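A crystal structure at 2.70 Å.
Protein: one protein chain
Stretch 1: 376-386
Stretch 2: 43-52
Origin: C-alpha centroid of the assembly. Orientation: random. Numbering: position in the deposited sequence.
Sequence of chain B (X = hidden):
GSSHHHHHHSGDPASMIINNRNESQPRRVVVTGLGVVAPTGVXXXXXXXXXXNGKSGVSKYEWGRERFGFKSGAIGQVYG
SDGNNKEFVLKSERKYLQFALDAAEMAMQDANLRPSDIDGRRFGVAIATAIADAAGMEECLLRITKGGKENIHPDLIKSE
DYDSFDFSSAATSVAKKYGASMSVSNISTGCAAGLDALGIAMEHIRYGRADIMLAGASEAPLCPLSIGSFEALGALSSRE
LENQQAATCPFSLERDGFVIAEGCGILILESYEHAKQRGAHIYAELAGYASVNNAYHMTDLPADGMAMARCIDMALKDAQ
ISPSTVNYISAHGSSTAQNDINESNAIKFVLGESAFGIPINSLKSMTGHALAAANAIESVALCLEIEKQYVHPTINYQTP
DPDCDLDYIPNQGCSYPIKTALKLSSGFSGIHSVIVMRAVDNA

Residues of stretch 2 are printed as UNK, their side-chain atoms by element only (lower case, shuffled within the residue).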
# COMPACT_ATOMS: atom_id res chain seq x y z
N ALA B 376 7.45 0.56 -11.19
CA ALA B 376 8.90 0.25 -11.11
C ALA B 376 9.43 -0.12 -12.50
O ALA B 376 10.49 0.41 -12.88
CB ALA B 376 9.14 -0.85 -10.11
N ILE B 377 8.73 -1.01 -13.22
CA ILE B 377 9.13 -1.50 -14.57
C ILE B 377 9.16 -0.30 -15.54
O ILE B 377 10.12 -0.22 -16.33
CB ILE B 377 8.19 -2.62 -15.06
CG1 ILE B 377 8.27 -3.87 -14.17
CG2 ILE B 377 8.47 -2.97 -16.52
CD1 ILE B 377 7.07 -4.78 -14.28
N GLU B 378 8.15 0.57 -15.47
CA GLU B 378 8.06 1.81 -16.29
C GLU B 378 9.15 2.81 -15.86
O GLU B 378 9.64 3.55 -16.72
CB GLU B 378 6.67 2.45 -16.16
CG GLU B 378 5.59 1.71 -16.92
CD GLU B 378 4.17 2.08 -16.52
OE1 GLU B 378 3.91 3.28 -16.30
OE2 GLU B 378 3.32 1.16 -16.43
N SER B 379 9.49 2.82 -14.56
CA SER B 379 10.58 3.66 -13.98
C SER B 379 11.94 3.17 -14.48
O SER B 379 12.82 4.03 -14.71
CB SER B 379 10.52 3.68 -12.47
OG SER B 379 9.53 4.58 -12.01
N VAL B 380 12.12 1.86 -14.64
CA VAL B 380 13.35 1.24 -15.24
C VAL B 380 13.41 1.64 -16.72
O VAL B 380 14.49 2.07 -17.16
CB VAL B 380 13.37 -0.29 -15.06
CG1 VAL B 380 14.42 -0.95 -15.94
CG2 VAL B 380 13.58 -0.69 -13.61
N ALA B 381 12.29 1.51 -17.43
CA ALA B 381 12.14 1.87 -18.87
C ALA B 381 12.41 3.37 -19.06
O ALA B 381 13.08 3.72 -20.04
CB ALA B 381 10.76 1.50 -19.35
N LEU B 382 11.91 4.20 -18.14
CA LEU B 382 12.06 5.68 -18.15
C LEU B 382 13.55 6.04 -18.06
O LEU B 382 13.98 6.95 -18.80
CB LEU B 382 11.27 6.27 -16.98
CG LEU B 382 11.46 7.77 -16.74
CD1 LEU B 382 11.20 8.58 -18.00
CD2 LEU B 382 10.54 8.25 -15.62
N CYS B 383 14.30 5.37 -17.18
CA CYS B 383 15.75 5.59 -16.96
C CYS B 383 16.54 5.24 -18.23
O CYS B 383 17.46 6.01 -18.58
CB CYS B 383 16.26 4.78 -15.77
SG CYS B 383 15.58 5.35 -14.19
N LEU B 384 16.17 4.14 -18.90
CA LEU B 384 16.79 3.68 -20.17
C LEU B 384 16.46 4.67 -21.30
O LEU B 384 17.35 4.90 -22.15
CB LEU B 384 16.28 2.27 -20.51
CG LEU B 384 16.76 1.16 -19.58
CD1 LEU B 384 15.91 -0.09 -19.73
CD2 LEU B 384 18.23 0.84 -19.84
N GLU B 385 15.24 5.21 -21.32
CA GLU B 385 14.76 6.18 -22.34
C GLU B 385 15.60 7.46 -22.29
O GLU B 385 16.01 7.94 -23.37
CB GLU B 385 13.27 6.50 -22.13
CG GLU B 385 12.34 5.47 -22.73
CD GLU B 385 10.87 5.74 -22.47
OE1 GLU B 385 10.49 5.84 -21.28
OE2 GLU B 385 10.10 5.86 -23.44
N ILE B 386 15.84 8.00 -21.09
CA ILE B 386 16.62 9.25 -20.86
C ILE B 386 18.08 9.00 -21.24
O ILE B 386 18.68 9.88 -21.90
CB ILE B 386 16.47 9.74 -19.40
CG1 ILE B 386 15.04 10.22 -19.12
CG2 ILE B 386 17.50 10.81 -19.07
CD1 ILE B 386 14.71 10.35 -17.65
N UNK B 43 15.87 -8.99 -17.78
CA UNK B 43 17.18 -8.33 -17.90
C UNK B 43 17.08 -7.05 -18.71
O UNK B 43 16.19 -6.97 -19.57
N UNK B 44 17.99 -6.10 -18.45
CA UNK B 44 17.97 -4.72 -19.01
C UNK B 44 18.09 -4.78 -20.54
O UNK B 44 17.33 -4.06 -21.22
c UNK B 44 19.27 -2.53 -19.12
c UNK B 44 18.85 -3.61 -16.91
c UNK B 44 19.09 -3.85 -18.39
N UNK B 45 19.02 -5.59 -21.06
CA UNK B 45 19.36 -5.68 -22.51
C UNK B 45 18.15 -6.20 -23.30
O UNK B 45 17.77 -5.54 -24.29
c UNK B 45 21.85 -6.01 -22.11
c UNK B 45 20.59 -6.56 -22.75
o UNK B 45 21.98 -4.81 -21.92
n UNK B 45 22.78 -6.89 -21.78
N UNK B 46 17.56 -7.32 -22.87
CA UNK B 46 16.41 -7.98 -23.54
C UNK B 46 15.16 -7.09 -23.41
O UNK B 46 14.44 -6.94 -24.41
o UNK B 46 13.53 -11.80 -23.20
c UNK B 46 14.73 -11.49 -23.10
c UNK B 46 15.20 -10.22 -23.78
c UNK B 46 16.15 -9.37 -22.95
o UNK B 46 15.57 -12.18 -22.48
N UNK B 47 14.93 -6.53 -22.21
CA UNK B 47 13.77 -5.66 -21.88
C UNK B 47 13.72 -4.46 -22.83
O UNK B 47 12.63 -4.19 -23.38
c UNK B 47 13.14 -2.86 -19.80
c UNK B 47 11.48 -4.57 -19.86
c UNK B 47 13.85 -5.19 -20.42
c UNK B 47 10.51 -3.64 -19.49
c UNK B 47 10.86 -2.33 -19.27
c UNK B 47 12.17 -1.93 -19.43
c UNK B 47 12.80 -4.19 -20.02
N UNK B 48 14.85 -3.78 -23.03
CA UNK B 48 14.95 -2.53 -23.84
C UNK B 48 14.67 -2.83 -25.32
O UNK B 48 13.85 -2.11 -25.92
c UNK B 48 16.49 -0.69 -24.60
c UNK B 48 15.79 0.56 -24.55
c UNK B 48 14.84 1.11 -23.69
c UNK B 48 16.32 -1.85 -23.67
c UNK B 48 15.78 2.63 -25.88
n UNK B 48 17.16 0.58 -26.32
c UNK B 48 14.37 2.39 -23.93
c UNK B 48 17.30 -0.63 -25.70
c UNK B 48 14.84 3.13 -25.01
c UNK B 48 16.25 1.33 -25.64
N UNK B 49 15.35 -3.85 -25.87
CA UNK B 49 15.28 -4.22 -27.31
C UNK B 49 13.82 -4.41 -27.74
O UNK B 49 13.46 -3.92 -28.82
c UNK B 49 16.10 -5.49 -27.61
c UNK B 49 17.60 -5.27 -27.53
n UNK B 49 18.34 -6.32 -27.21
o UNK B 49 18.08 -4.16 -27.76
N UNK B 50 13.02 -5.10 -26.92
CA UNK B 50 11.62 -5.48 -27.24
C UNK B 50 10.73 -4.22 -27.22
O UNK B 50 9.93 -4.06 -28.16
c UNK B 50 11.10 -6.58 -26.32
c UNK B 50 11.71 -7.94 -26.64
o UNK B 50 12.25 -8.60 -25.76
n UNK B 50 11.62 -8.35 -27.89
N UNK B 51 10.86 -3.37 -26.20
CA UNK B 51 10.02 -2.15 -26.03
C UNK B 51 10.44 -1.09 -27.06
O UNK B 51 9.58 -0.28 -27.45
c UNK B 51 9.53 -2.66 -23.61
c UNK B 51 10.04 -1.60 -24.58
c UNK B 51 11.40 -1.05 -24.17
c UNK B 51 11.35 -0.12 -22.98
N UNK B 52 11.71 -1.10 -27.48
CA UNK B 52 12.27 -0.22 -28.54
C UNK B 52 11.53 -0.48 -29.86
O UNK B 52 11.07 0.50 -30.48
c UNK B 52 15.05 1.08 -31.72
c UNK B 52 13.78 -0.43 -28.69
n UNK B 52 15.43 2.02 -30.85
c UNK B 52 15.04 1.64 -29.60
c UNK B 52 14.41 0.45 -29.71
n UNK B 52 14.43 0.13 -31.05

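Position 43 has backbone atoms and nothing more, not even a CB. Its phi of 94° lies in a region that by itself favours glycine, and no atom of stretch 1 touches it. It is Gly43, at the N-cap position; its O accepts the first helical hydrogen bond, from the N of position 47 at 3.0 Å.

Position 44 carries three carbons, one bonded to the other two: a fork at CB with no longer arm. One fork carbon lies 3.6 Å from Leu384 CD2. This is Val44, chi1 t, and the contact is Val44 CG1 to Leu384 CD2.

Position 45 has two carbons, the second bearing one oxygen and one nitrogen, the pattern of a short amide. Its CA-to-CB bond points away from stretch 1; its end comes nearer but makes no contact. It is Asn45, whose OD1 stays 7.1 Å from Leu384 CD2.

Position 46 shows three carbons in a row, the third carrying two oxygens, all out of reach of stretch 1. A carboxylate on that length of chain is Glu46, exposed.

Position 47 has one carbon followed by a ring of six carbons, with no heteroatom to suggest a tyrosine. CA-to-CB points toward stretch 1, and the ring enters a pocket formed by Ile377, Val380, Ala381 and Leu384. This is Phe47. Its CE1 is 3.7 Å from Ile377 CG2 and its CE2 3.7 Å from Ala381 CB; Ala381 CB and Leu384 CD1 both lie at the ring edge, near its plane.

Position 48 has one carbon leading to fused five- and six-membered rings of eight carbons and one nitrogen. They lie against Leu384 and Glu385, with Leu384 O over one face and Glu385 CG at the edge. An indole makes this Trp48; its CE3 is 3.7 Å from Leu384 CB and its CZ3 3.9 Å from Glu385 CG.

Position 49 repeats the two-carbon amide, out of reach of stretch 1, and is Asn49, exposed.

Position 50 has the same atom set and makes no contact across the stretches. It is Asn50.

Position 51 has four carbons, forked at the first, with one arm two carbons long, and the end of that arm approaches Ala381. The asymmetric fork at CB identifies Ile51, chi1 p; its CD1 is 4.0 Å from Ala381 CB.

Position 52 ends in a five-membered ring of three carbons and two nitrogens beyond one carbon, and does not reach stretch 1. An imidazole makes it His52.

The contact is a crossing of two helices, their axes 10.9 Å apart at closest approach and their directions 80° apart. No hydrogen bond spans them, and the 386 Å² buried between them, both sides summed, rests on packing. Positions 44, 47, 48 and 51 recur at helical spacing and so share one side of their helix. Phe47 acts as a knob in its four-residue hole, while Leu384 meets Val44, Phe47 and Trp48. The small Ala381 side chain accommodates both Phe47 and Ile51.

Stretch 2 43-52: GVNEFWNNIH
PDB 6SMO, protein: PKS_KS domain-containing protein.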